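Local coordinates for protein tryptophanyl-tRNA synthetase (Cryptosporidium parvum Iowa II, PDB 3HV0) that probably catalyses the ATP-dependent attachment of L-tryptophan to tRNA(Trp), as a class I aminoacyl-tRNA synthetase, at residues Tyr78-Val90 with Thr131-Ile143. Sequence-based numbering, arbitrary orientation.
Sequences YTGRGPSSESLHV and THNYAYENMKDII. With TRP (tryptophan), chain C.
The loop that continues strand 76-81 runs along one side of helix 128-143, with Glu86 CA 4.6 Å from Tyr134 CA and Pro83 at the centre of an inverse gamma turn beside Ala135. Asn138 joins the two through both ends of its amide. Its OD1 accepts hydrogen bonds from Arg81 NE at 2.7 Å and from NH2, both on the same face; the two flat groups are turned 38° apart. Its ND2 donates a hydrogen bond to a lone pair of Ser85 O at 3.1 Å, in the carbonyl plane. Arg81 bends at chi2 (66°), which brings NE round to the amide, and NH2 also hydrogen-bonds Ser85 OG. Leu88 CG lies over one guanidinium face, toward its rim; its CD1 is 3.3 Å from Asn138 CG and its CD2 4.0 Å from Ile142 CG1. One turn further along the helix, Asp141 OD1 accepts a hydrogen bond from Leu88 N at 3.2 Å from above the carboxylate plane, while OD2 forms a salt bridge with Arg366. The Tyr134 ring lies under the loop backbone, with Glu86 N 4.0 Å above its centre and Pro83 O at its edge; the Pro83 ring packs on Thr131 CG2 and Ala135 CB. Tyr78 OH accepts a hydrogen bond from NE1 of the bound tryptophan, whose indole passes close to Gly80 CA. In this Rossmann-type catalytic domain, polar helix side chains thus hold the loop leaving the tryptophan pocket; the bonds to OD1 and Ser85 OG, all in the guanidinium plane, restrain Arg81's rotation.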
# COMPACT_ATOMS: atom_id res chain seq x y z
N TYR A 78 -18.77 -9.56 1.90
CA TYR A 78 -17.59 -9.13 1.16
C TYR A 78 -17.15 -10.27 0.24
O TYR A 78 -16.89 -11.39 0.67
CB TYR A 78 -16.46 -8.73 2.10
CG TYR A 78 -15.04 -8.72 1.54
CD1 TYR A 78 -14.75 -8.19 0.30
CD2 TYR A 78 -13.99 -9.21 2.30
CE1 TYR A 78 -13.46 -8.16 -0.18
CE2 TYR A 78 -12.69 -9.19 1.83
CZ TYR A 78 -12.42 -8.66 0.59
OH TYR A 78 -11.11 -8.67 0.12
N THR A 79 -17.12 -9.97 -1.05
CA THR A 79 -16.59 -10.89 -2.02
C THR A 79 -15.71 -10.13 -3.01
O THR A 79 -15.65 -8.93 -2.93
CB THR A 79 -17.69 -11.67 -2.70
OG1 THR A 79 -17.16 -12.91 -3.14
CG2 THR A 79 -18.24 -10.93 -3.89
N GLY A 80 -15.03 -10.82 -3.90
CA GLY A 80 -14.09 -10.15 -4.82
C GLY A 80 -13.82 -10.86 -6.12
O GLY A 80 -14.36 -11.93 -6.36
N ARG A 81 -12.99 -10.23 -6.95
CA ARG A 81 -12.68 -10.69 -8.29
C ARG A 81 -11.30 -10.14 -8.74
O ARG A 81 -10.98 -8.98 -8.54
CB ARG A 81 -13.83 -10.26 -9.21
CG ARG A 81 -13.51 -10.07 -10.67
CD ARG A 81 -13.12 -11.36 -11.39
NE ARG A 81 -12.76 -11.11 -12.78
CZ ARG A 81 -12.22 -12.01 -13.59
NH1 ARG A 81 -11.97 -13.23 -13.17
NH2 ARG A 81 -11.92 -11.67 -14.84
N GLY A 82 -10.47 -10.99 -9.33
CA GLY A 82 -9.18 -10.56 -9.86
C GLY A 82 -9.25 -10.40 -11.37
O GLY A 82 -9.36 -11.39 -12.07
N PRO A 83 -9.21 -9.16 -11.88
CA PRO A 83 -9.33 -8.90 -13.31
C PRO A 83 -8.09 -9.27 -14.14
O PRO A 83 -7.32 -8.40 -14.52
CB PRO A 83 -9.56 -7.39 -13.36
CG PRO A 83 -8.90 -6.88 -12.19
CD PRO A 83 -9.04 -7.90 -11.13
N SER A 84 -7.93 -10.56 -14.45
CA SER A 84 -6.88 -11.02 -15.36
C SER A 84 -7.37 -11.19 -16.78
O SER A 84 -6.59 -11.48 -17.69
CB SER A 84 -6.32 -12.34 -14.86
OG SER A 84 -7.33 -13.07 -14.19
N SER A 85 -8.68 -11.04 -16.99
CA SER A 85 -9.29 -11.16 -18.32
C SER A 85 -10.39 -10.13 -18.41
O SER A 85 -10.95 -9.72 -17.40
CB SER A 85 -9.86 -12.57 -18.54
OG SER A 85 -11.03 -12.79 -17.75
N GLU A 86 -10.72 -9.74 -19.63
CA GLU A 86 -11.70 -8.69 -19.87
C GLU A 86 -13.11 -9.14 -19.51
O GLU A 86 -13.94 -8.32 -19.09
CB GLU A 86 -11.66 -8.20 -21.31
CG GLU A 86 -12.21 -6.79 -21.45
CD GLU A 86 -12.18 -6.27 -22.87
OE1 GLU A 86 -11.09 -5.87 -23.33
OE2 GLU A 86 -13.27 -6.24 -23.50
N SER A 87 -13.39 -10.44 -19.64
CA SER A 87 -14.68 -11.00 -19.27
C SER A 87 -14.57 -12.08 -18.19
O SER A 87 -13.57 -12.78 -18.07
CB SER A 87 -15.38 -11.56 -20.49
OG SER A 87 -16.72 -11.90 -20.17
N LEU A 88 -15.61 -12.21 -17.38
CA LEU A 88 -15.66 -13.23 -16.34
C LEU A 88 -15.96 -14.59 -16.97
O LEU A 88 -16.76 -14.66 -17.91
CB LEU A 88 -16.72 -12.89 -15.30
CG LEU A 88 -16.21 -12.08 -14.09
CD1 LEU A 88 -15.42 -10.82 -14.49
CD2 LEU A 88 -17.36 -11.72 -13.15
N HIS A 89 -15.32 -15.65 -16.47
CA HIS A 89 -15.71 -17.03 -16.84
C HIS A 89 -17.06 -17.28 -16.19
O HIS A 89 -17.46 -16.58 -15.25
CB HIS A 89 -14.72 -18.09 -16.34
CG HIS A 89 -13.30 -17.85 -16.73
ND1 HIS A 89 -12.26 -17.89 -15.82
CD2 HIS A 89 -12.73 -17.59 -17.93
CE1 HIS A 89 -11.11 -17.66 -16.44
NE2 HIS A 89 -11.37 -17.47 -17.72
N VAL A 90 -17.77 -18.29 -16.67
CA VAL A 90 -19.03 -18.67 -16.06
C VAL A 90 -18.78 -19.25 -14.66
O VAL A 90 -19.65 -19.16 -13.78
CB VAL A 90 -19.82 -19.65 -16.95
CG1 VAL A 90 -21.17 -19.97 -16.34
CG2 VAL A 90 -20.02 -19.04 -18.33
N THR A 131 -5.10 -4.04 -16.42
CA THR A 131 -5.79 -4.53 -15.24
C THR A 131 -6.87 -3.58 -14.77
O THR A 131 -7.91 -4.00 -14.25
CB THR A 131 -4.80 -4.75 -14.07
OG1 THR A 131 -3.65 -5.43 -14.54
CG2 THR A 131 -5.43 -5.64 -13.09
N HIS A 132 -6.63 -2.29 -14.97
CA HIS A 132 -7.58 -1.27 -14.55
C HIS A 132 -8.77 -1.31 -15.48
O HIS A 132 -9.90 -1.35 -15.00
CB HIS A 132 -6.91 0.10 -14.54
CG HIS A 132 -7.77 1.18 -13.97
ND1 HIS A 132 -8.14 1.21 -12.64
CD2 HIS A 132 -8.33 2.27 -14.54
CE1 HIS A 132 -8.91 2.27 -12.43
NE2 HIS A 132 -9.04 2.93 -13.56
N ASN A 133 -8.52 -1.34 -16.80
CA ASN A 133 -9.59 -1.48 -17.80
C ASN A 133 -10.38 -2.79 -17.66
O ASN A 133 -11.63 -2.79 -17.76
CB ASN A 133 -9.05 -1.38 -19.22
CG ASN A 133 -8.43 -0.02 -19.52
OD1 ASN A 133 -8.72 0.99 -18.86
ND2 ASN A 133 -7.56 0.02 -20.53
N TYR A 134 -9.65 -3.89 -17.43
CA TYR A 134 -10.27 -5.19 -17.28
C TYR A 134 -11.16 -5.17 -16.04
O TYR A 134 -12.18 -5.85 -15.98
CB TYR A 134 -9.24 -6.28 -17.06
CG TYR A 134 -8.41 -6.75 -18.23
CD1 TYR A 134 -8.60 -6.25 -19.52
CD2 TYR A 134 -7.43 -7.71 -18.04
CE1 TYR A 134 -7.80 -6.70 -20.59
CE2 TYR A 134 -6.63 -8.17 -19.08
CZ TYR A 134 -6.83 -7.67 -20.35
OH TYR A 134 -6.03 -8.14 -21.37
N ALA A 135 -10.71 -4.42 -15.02
CA ALA A 135 -11.50 -4.20 -13.82
C ALA A 135 -12.84 -3.56 -14.14
O ALA A 135 -13.88 -4.02 -13.67
CB ALA A 135 -10.76 -3.34 -12.84
N TYR A 136 -12.84 -2.51 -14.96
CA TYR A 136 -14.08 -1.79 -15.23
C TYR A 136 -15.06 -2.58 -16.08
O TYR A 136 -16.27 -2.51 -15.85
CB TYR A 136 -13.84 -0.36 -15.75
CG TYR A 136 -13.88 0.61 -14.58
CD1 TYR A 136 -14.95 1.48 -14.39
CD2 TYR A 136 -12.88 0.58 -13.62
CE1 TYR A 136 -14.98 2.34 -13.26
CE2 TYR A 136 -12.90 1.43 -12.51
CZ TYR A 136 -13.94 2.29 -12.34
OH TYR A 136 -13.91 3.10 -11.22
N GLU A 137 -14.55 -3.35 -17.03
CA GLU A 137 -15.42 -4.22 -17.81
C GLU A 137 -15.99 -5.31 -16.93
O GLU A 137 -17.18 -5.61 -16.98
CB GLU A 137 -14.67 -4.83 -18.99
CG GLU A 137 -14.22 -3.82 -20.03
CD GLU A 137 -15.38 -3.09 -20.66
OE1 GLU A 137 -16.48 -3.67 -20.74
OE2 GLU A 137 -15.19 -1.94 -21.09
N ASN A 138 -15.12 -5.90 -16.11
CA ASN A 138 -15.54 -6.89 -15.10
C ASN A 138 -16.67 -6.40 -14.19
O ASN A 138 -17.57 -7.18 -13.89
CB ASN A 138 -14.35 -7.32 -14.26
CG ASN A 138 -13.42 -8.30 -14.98
OD1 ASN A 138 -12.61 -8.95 -14.35
ND2 ASN A 138 -13.53 -8.40 -16.32
N MET A 139 -16.64 -5.13 -13.78
CA MET A 139 -17.73 -4.54 -12.98
C MET A 139 -19.08 -4.65 -13.66
O MET A 139 -20.08 -4.91 -12.99
CB MET A 139 -17.50 -3.05 -12.70
CG MET A 139 -16.33 -2.75 -11.81
SD MET A 139 -16.33 -1.09 -11.13
CE MET A 139 -18.10 -0.84 -10.92
N LYS A 140 -19.09 -4.42 -14.97
CA LYS A 140 -20.31 -4.54 -15.76
C LYS A 140 -20.89 -5.96 -15.69
O LYS A 140 -22.11 -6.14 -15.52
CB LYS A 140 -20.06 -4.16 -17.23
CG LYS A 140 -19.65 -2.71 -17.45
CD LYS A 140 -19.25 -2.46 -18.90
CE LYS A 140 -19.31 -0.96 -19.21
NZ LYS A 140 -18.79 -0.60 -20.57
N ASP A 141 -20.02 -6.95 -15.84
CA ASP A 141 -20.45 -8.33 -15.69
C ASP A 141 -20.95 -8.56 -14.27
O ASP A 141 -21.88 -9.31 -14.05
CB ASP A 141 -19.28 -9.30 -15.91
CG ASP A 141 -18.70 -9.24 -17.31
OD1 ASP A 141 -17.51 -9.61 -17.45
OD2 ASP A 141 -19.42 -8.87 -18.25
N ILE A 142 -20.28 -7.94 -13.30
CA ILE A 142 -20.66 -8.14 -11.90
C ILE A 142 -22.03 -7.51 -11.65
O ILE A 142 -22.91 -8.17 -11.09
CB ILE A 142 -19.59 -7.62 -10.93
CG1 ILE A 142 -18.38 -8.57 -10.97
CG2 ILE A 142 -20.13 -7.54 -9.49
CD1 ILE A 142 -17.14 -8.05 -10.29
N ILE A 143 -22.22 -6.28 -12.10
CA ILE A 143 -23.51 -5.58 -11.93
C ILE A 143 -24.63 -6.29 -12.69
O ILE A 143 -25.80 -6.28 -12.26
CB ILE A 143 -23.41 -4.10 -12.39
CG1 ILE A 143 -22.48 -3.33 -11.46
CG2 ILE A 143 -24.79 -3.44 -12.41
CD1 ILE A 143 -21.90 -2.09 -12.09
N TRP C . -7.87 -12.43 -5.35
CA TRP C . -9.22 -12.97 -5.68
C TRP C . -9.18 -13.72 -7.00
O TRP C . -8.25 -13.50 -7.81
CB TRP C . -10.30 -11.87 -5.72
CG TRP C . -10.86 -11.51 -4.36
CD1 TRP C . -10.58 -10.39 -3.62
CD2 TRP C . -11.80 -12.27 -3.58
NE1 TRP C . -11.29 -10.41 -2.44
CE2 TRP C . -12.03 -11.56 -2.39
CE3 TRP C . -12.47 -13.48 -3.78
CZ2 TRP C . -12.91 -12.01 -1.41
CZ3 TRP C . -13.33 -13.93 -2.80
CH2 TRP C . -13.53 -13.20 -1.62
OXT TRP C . -10.06 -14.55 -7.26